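Local coordinates for 1-pyrroline-5-carboxylate dehydrogenase (Thermus thermophilus, PDB 1UZB), which probably oxidises the open-chain semialdehyde form of 1-pyrroline-5-carboxylate to glutamate with a nicotinamide cofactor, the second step of proline breakdown, at residues A[137-140]-A[141-145]; A[29-32]-A[33-36]. One frame throughout, in Å; residues are numbered along the deposited sequence.

Interaction 1. Residues A[137-140]-A[141-145]; sequences EAID and FIEYY
Two consecutive turns in a largely buried part of alpha-helix 128-149 bring Glu137 against Phe141, four residues on, in a compact case of how i to i+4 spacing pairs a polar side chain with an aromatic one. Both side chains lean the same way. Glu137 puts its CG anti to the backbone N (chi1 -175°) and stays extended, running alongside the ring, with carboxylate and ring planes 73° apart. Its OE2 comes within 3.2 Å of Phe141 CE1, while CG of Glu137 meets the same CE1 at 3.7 Å. The ring also lies near the helix backbone, Phe141 CD1 being 3.4 Å from Glu137 O.

Successive i+4 bonds hold the turns together. Phe141 N reaches Glu137 O at 2.9 Å, and Ile142 N bonds to Ala138 O in the same fashion. Glu143 N to Ile139 O is the straightest, with an N-H...O angle of 173°, and Tyr144 N grips Asp140 O at 2.8 Å. That last carbonyl is tightly packed as well, for Tyr144 CB stands 3.1 Å from Asp140 O. On another side of the helix, CG of Glu143 lies beside Ile139 CG2 at 4.2 Å.

Asp140 and Glu143 find polar partners beyond these turns. Asp140 accepts bonds from Glu9 N and Asn8 ND2, tying the N-terminal region to the helix, while Glu143 forms salt bridges to Arg147 and to Arg110 of helix 95-111. With two arginines at its oxygens, the carboxylate of Glu143 is likely to stay ionised.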
loop_
_atom_site.group_PDB
_atom_site.type_symbol
_atom_site.label_atom_id
_atom_site.label_comp_id
_atom_site.label_asym_id
_atom_site.label_seq_id
_atom_site.Cartn_x
_atom_site.Cartn_y
_atom_site.Cartn_z
ATOM N N GLU A 137 14.536 8.337 -27.411
ATOM C CA GLU A 137 14.863 7.204 -26.551
ATOM C C GLU A 137 15.963 7.586 -25.557
ATOM O O GLU A 137 15.932 7.161 -24.407
ATOM C CB GLU A 137 15.314 6.008 -27.393
ATOM C CG GLU A 137 15.556 4.739 -26.587
ATOM C CD GLU A 137 16.057 3.589 -27.438
ATOM O OE1 GLU A 137 15.521 3.388 -28.545
ATOM O OE2 GLU A 137 16.978 2.874 -26.993
ATOM N N ALA A 138 16.938 8.376 -26.005
ATOM C CA ALA A 138 18.027 8.817 -25.131
ATOM C C ALA A 138 17.455 9.639 -23.973
ATOM O O ALA A 138 17.824 9.443 -22.817
ATOM C CB ALA A 138 19.028 9.656 -25.924
ATOM N N ILE A 139 16.560 10.568 -24.300
ATOM C CA ILE A 139 15.925 11.397 -23.286
ATOM C C ILE A 139 15.158 10.473 -22.338
ATOM O O ILE A 139 15.226 10.631 -21.116
ATOM C CB ILE A 139 14.971 12.417 -23.945
ATOM C CG1 ILE A 139 15.782 13.422 -24.770
ATOM C CG2 ILE A 139 14.161 13.139 -22.884
ATOM C CD1 ILE A 139 14.949 14.243 -25.734
ATOM N N ASP A 140 14.452 9.492 -22.901
ATOM C CA ASP A 140 13.695 8.542 -22.086
ATOM C C ASP A 140 14.588 7.804 -21.090
ATOM O O ASP A 140 14.213 7.636 -19.931
ATOM C CB ASP A 140 12.972 7.502 -22.955
ATOM C CG ASP A 140 11.751 8.062 -23.664
ATOM O OD1 ASP A 140 11.320 9.190 -23.340
ATOM O OD2 ASP A 140 11.210 7.356 -24.544
ATOM N N PHE A 141 15.756 7.343 -21.535
ATOM C CA PHE A 141 16.659 6.632 -20.631
ATOM C C PHE A 141 17.038 7.506 -19.439
ATOM O O PHE A 141 17.032 7.047 -18.296
ATOM C CB PHE A 141 17.939 6.199 -21.355
ATOM C CG PHE A 141 17.806 4.921 -22.137
ATOM C CD1 PHE A 141 18.281 4.850 -23.441
ATOM C CD2 PHE A 141 17.246 3.781 -21.566
ATOM C CE1 PHE A 141 18.205 3.664 -24.172
ATOM C CE2 PHE A 141 17.167 2.589 -22.288
ATOM C CZ PHE A 141 17.646 2.532 -23.592
ATOM N N ILE A 142 17.369 8.766 -19.702
ATOM C CA ILE A 142 17.757 9.671 -18.629
ATOM C C ILE A 142 16.604 9.895 -17.652
ATOM O O ILE A 142 16.780 9.779 -16.438
ATOM C CB ILE A 142 18.219 11.032 -19.190
ATOM C CG1 ILE A 142 19.395 10.834 -20.152
ATOM C CG2 ILE A 142 18.639 11.941 -18.047
ATOM C CD1 ILE A 142 19.781 12.096 -20.908
ATOM N N GLU A 143 15.425 10.205 -18.184
ATOM C CA GLU A 143 14.248 10.448 -17.354
ATOM C C GLU A 143 13.846 9.208 -16.558
ATOM O O GLU A 143 13.506 9.298 -15.376
ATOM C CB GLU A 143 13.065 10.883 -18.228
ATOM C CG GLU A 143 13.219 12.226 -18.928
ATOM C CD GLU A 143 12.991 13.412 -18.006
ATOM O OE1 GLU A 143 12.506 13.214 -16.876
ATOM O OE2 GLU A 143 13.287 14.553 -18.421
ATOM N N TYR A 144 13.894 8.050 -17.210
ATOM C CA TYR A 144 13.518 6.800 -16.566
ATOM C C TYR A 144 14.503 6.393 -15.476
ATOM O O TYR A 144 14.103 6.142 -14.339
ATOM C CB TYR A 144 13.407 5.677 -17.604
ATOM C CG TYR A 144 12.837 4.396 -17.038
ATOM C CD1 TYR A 144 11.457 4.178 -16.992
ATOM C CD2 TYR A 144 13.675 3.421 -16.505
ATOM C CE1 TYR A 144 10.932 3.013 -16.427
ATOM C CE2 TYR A 144 13.164 2.263 -15.938
ATOM C CZ TYR A 144 11.796 2.064 -15.902
ATOM O OH TYR A 144 11.301 0.909 -15.342
ATOM N N TYR A 145 15.788 6.327 -15.813
ATOM C CA TYR A 145 16.793 5.931 -14.831
ATOM C C TYR A 145 16.897 6.909 -13.656
ATOM O O TYR A 145 17.197 6.495 -12.537
ATOM C CB TYR A 145 18.153 5.739 -15.514
ATOM C CG TYR A 145 18.202 4.569 -16.484
ATOM C CD1 TYR A 145 19.050 4.595 -17.589
ATOM C CD2 TYR A 145 17.397 3.439 -16.299
ATOM C CE1 TYR A 145 19.098 3.536 -18.492
ATOM C CE2 TYR A 145 17.432 2.367 -17.201
ATOM C CZ TYR A 145 18.283 2.425 -18.295
ATOM O OH TYR A 145 18.302 1.394 -19.210
#

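Interaction 2. Residues A[29-32]-A[33-36]; sequences RVRE and EFGR
Glu33 and Phe34 fold back on Val30 and Arg31 where the end of helix 17-32 runs into a type II beta turn, Glu33 to Arg36, a worked example of a helix end leading straight into a turn. Glu33 N bonds to Val30 O, three residues back, at 2.9 Å and approaches from above the carbonyl plane. Its CB presses on the same oxygen, 3.2 Å from Val30 O.

Phe34 repeats the pattern, its N reaching Arg31 O at 3.1 Å. The ring then becomes a platform for the arginine. Bent at chi2 (68°), the Arg31 chain turns its guanidinium flat over the ring, the planes 9° apart. The two centres are separated by 4.4 Å. At the near side of this stack, Arg31 NH1 lies 3.4 Å from Phe34 CD2. Arg31 CD adds a CH-pi contact over the same ring, 3.6 Å from its centroid. Tyr122 of helix 113-124 meets the Phe34 ring edge-to-face. With an alanine here, the Arg31 guanidinium would probably lose the flat surface that fixes its orientation and swing more freely, and Tyr122 would be left without its aromatic mate.

Gly35 takes the third position of the turn with a positive phi of 101°, where a CB would jam against the carbonyl oxygen of Phe34. Arg36 closes the turn through its backbone N to Glu33 O and reaches back with its side chain. Its NH2 pairs with Glu221, and its NH1 makes a salt bridge to Glu33, NH1 lying 2.6 Å from OE2 and meeting it from above the carboxylate plane.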
loop_
_atom_site.group_PDB
_atom_site.type_symbol
_atom_site.label_atom_id
_atom_site.label_comp_id
_atom_site.label_asym_id
_atom_site.label_seq_id
_atom_site.Cartn_x
_atom_site.Cartn_y
_atom_site.Cartn_z
ATOM N N ARG A 29 22.428 24.000 -40.050
ATOM C CA ARG A 29 23.473 24.384 -39.108
ATOM C C ARG A 29 24.486 23.265 -38.879
ATOM O O ARG A 29 25.687 23.522 -38.797
ATOM C CB ARG A 29 22.863 24.828 -37.779
ATOM C CG ARG A 29 22.065 26.110 -37.900
ATOM C CD ARG A 29 21.833 26.746 -36.548
ATOM N NE ARG A 29 21.042 27.967 -36.657
ATOM C CZ ARG A 29 20.818 28.800 -35.648
ATOM N NH1 ARG A 29 21.328 28.547 -34.452
ATOM N NH2 ARG A 29 20.076 29.884 -35.833
ATOM N N VAL A 30 24.014 22.026 -38.776
ATOM C CA VAL A 30 24.925 20.904 -38.583
ATOM C C VAL A 30 25.836 20.766 -39.804
ATOM O O VAL A 30 27.045 20.588 -39.666
ATOM C CB VAL A 30 24.152 19.583 -38.361
ATOM C CG1 VAL A 30 25.097 18.392 -38.469
ATOM C CG2 VAL A 30 23.495 19.598 -36.989
ATOM N N ARG A 31 25.253 20.864 -40.995
ATOM C CA ARG A 31 26.017 20.755 -42.233
ATOM C C ARG A 31 27.054 21.870 -42.333
ATOM O O ARG A 31 28.180 21.647 -42.780
ATOM C CB ARG A 31 25.080 20.823 -43.442
ATOM C CG ARG A 31 25.789 20.755 -44.789
ATOM C CD ARG A 31 26.411 19.388 -45.032
ATOM N NE ARG A 31 27.145 19.336 -46.295
ATOM C CZ ARG A 31 28.294 19.966 -46.520
ATOM N NH1 ARG A 31 28.850 20.699 -45.565
ATOM N NH2 ARG A 31 28.890 19.864 -47.700
ATOM N N GLU A 32 26.671 23.069 -41.914
ATOM C CA GLU A 32 27.570 24.215 -41.959
ATOM C C GLU A 32 28.686 24.070 -40.930
ATOM O O GLU A 32 29.686 24.789 -40.973
ATOM C CB GLU A 32 26.772 25.500 -41.719
ATOM C CG GLU A 32 25.842 25.848 -42.882
ATOM C CD GLU A 32 24.777 26.872 -42.525
ATOM O OE1 GLU A 32 24.013 27.267 -43.432
ATOM O OE2 GLU A 32 24.694 27.277 -41.346
ATOM N N GLU A 33 28.509 23.113 -40.024
ATOM C CA GLU A 33 29.465 22.833 -38.960
ATOM C C GLU A 33 30.422 21.693 -39.326
ATOM O O GLU A 33 31.334 21.370 -38.566
ATOM C CB GLU A 33 28.696 22.485 -37.680
ATOM C CG GLU A 33 29.549 22.123 -36.480
ATOM C CD GLU A 33 28.705 21.758 -35.275
ATOM O OE1 GLU A 33 27.892 20.814 -35.381
ATOM O OE2 GLU A 33 28.851 22.416 -34.223
ATOM N N PHE A 34 30.209 21.084 -40.490
ATOM C CA PHE A 34 31.064 19.992 -40.954
ATOM C C PHE A 34 32.541 20.363 -40.835
ATOM O O PHE A 34 32.942 21.473 -41.194
ATOM C CB PHE A 34 30.750 19.659 -42.419
ATOM C CG PHE A 34 29.676 18.614 -42.606
ATOM C CD1 PHE A 34 28.697 18.403 -41.638
ATOM C CD2 PHE A 34 29.624 17.867 -43.779
ATOM C CE1 PHE A 34 27.681 17.464 -41.839
ATOM C CE2 PHE A 34 28.614 16.928 -43.990
ATOM C CZ PHE A 34 27.640 16.728 -43.015
ATOM N N GLY A 35 33.346 19.434 -40.332
ATOM C CA GLY A 35 34.772 19.686 -40.196
ATOM C C GLY A 35 35.216 20.049 -38.792
ATOM O O GLY A 35 36.415 20.116 -38.515
ATOM N N ARG A 36 34.256 20.284 -37.905
ATOM C CA ARG A 36 34.557 20.641 -36.524
ATOM C C ARG A 36 35.349 19.537 -35.831
ATOM O O ARG A 36 35.170 18.355 -36.127
ATOM C CB ARG A 36 33.255 20.904 -35.766
ATOM C CG ARG A 36 33.437 21.293 -34.310
ATOM C CD ARG A 36 32.090 21.549 -33.659
ATOM N NE ARG A 36 32.201 21.788 -32.224
ATOM C CZ ARG A 36 31.160 21.905 -31.407
ATOM N NH1 ARG A 36 29.926 21.805 -31.884
ATOM N NH2 ARG A 36 31.352 22.120 -30.113
HETATM O O HOH W 1 28.168 19.190 -37.413
HETATM O O HOH W 2 31.804 23.299 -42.752
#

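Overall arrangement
Along the chain interaction 2 comes first, at the junction of helix 17-32 with strand 36-42, and interaction 1 follows about a hundred residues later within helix 128-149. Their centres are 27 Å apart and their nearest atoms about 15 Å, so they do not touch. Interaction 2 lies toward the surface, 25 Å from the centre of the chain, and leads into a four-stranded mixed sheet while its helix end rests on helix 113-124. Interaction 1 is deeper, at 13 Å, between helices 95-111 and 188-199. The pair thus contrasts a regular helix inside the fold with a helix terminus redirecting the chain into a strand.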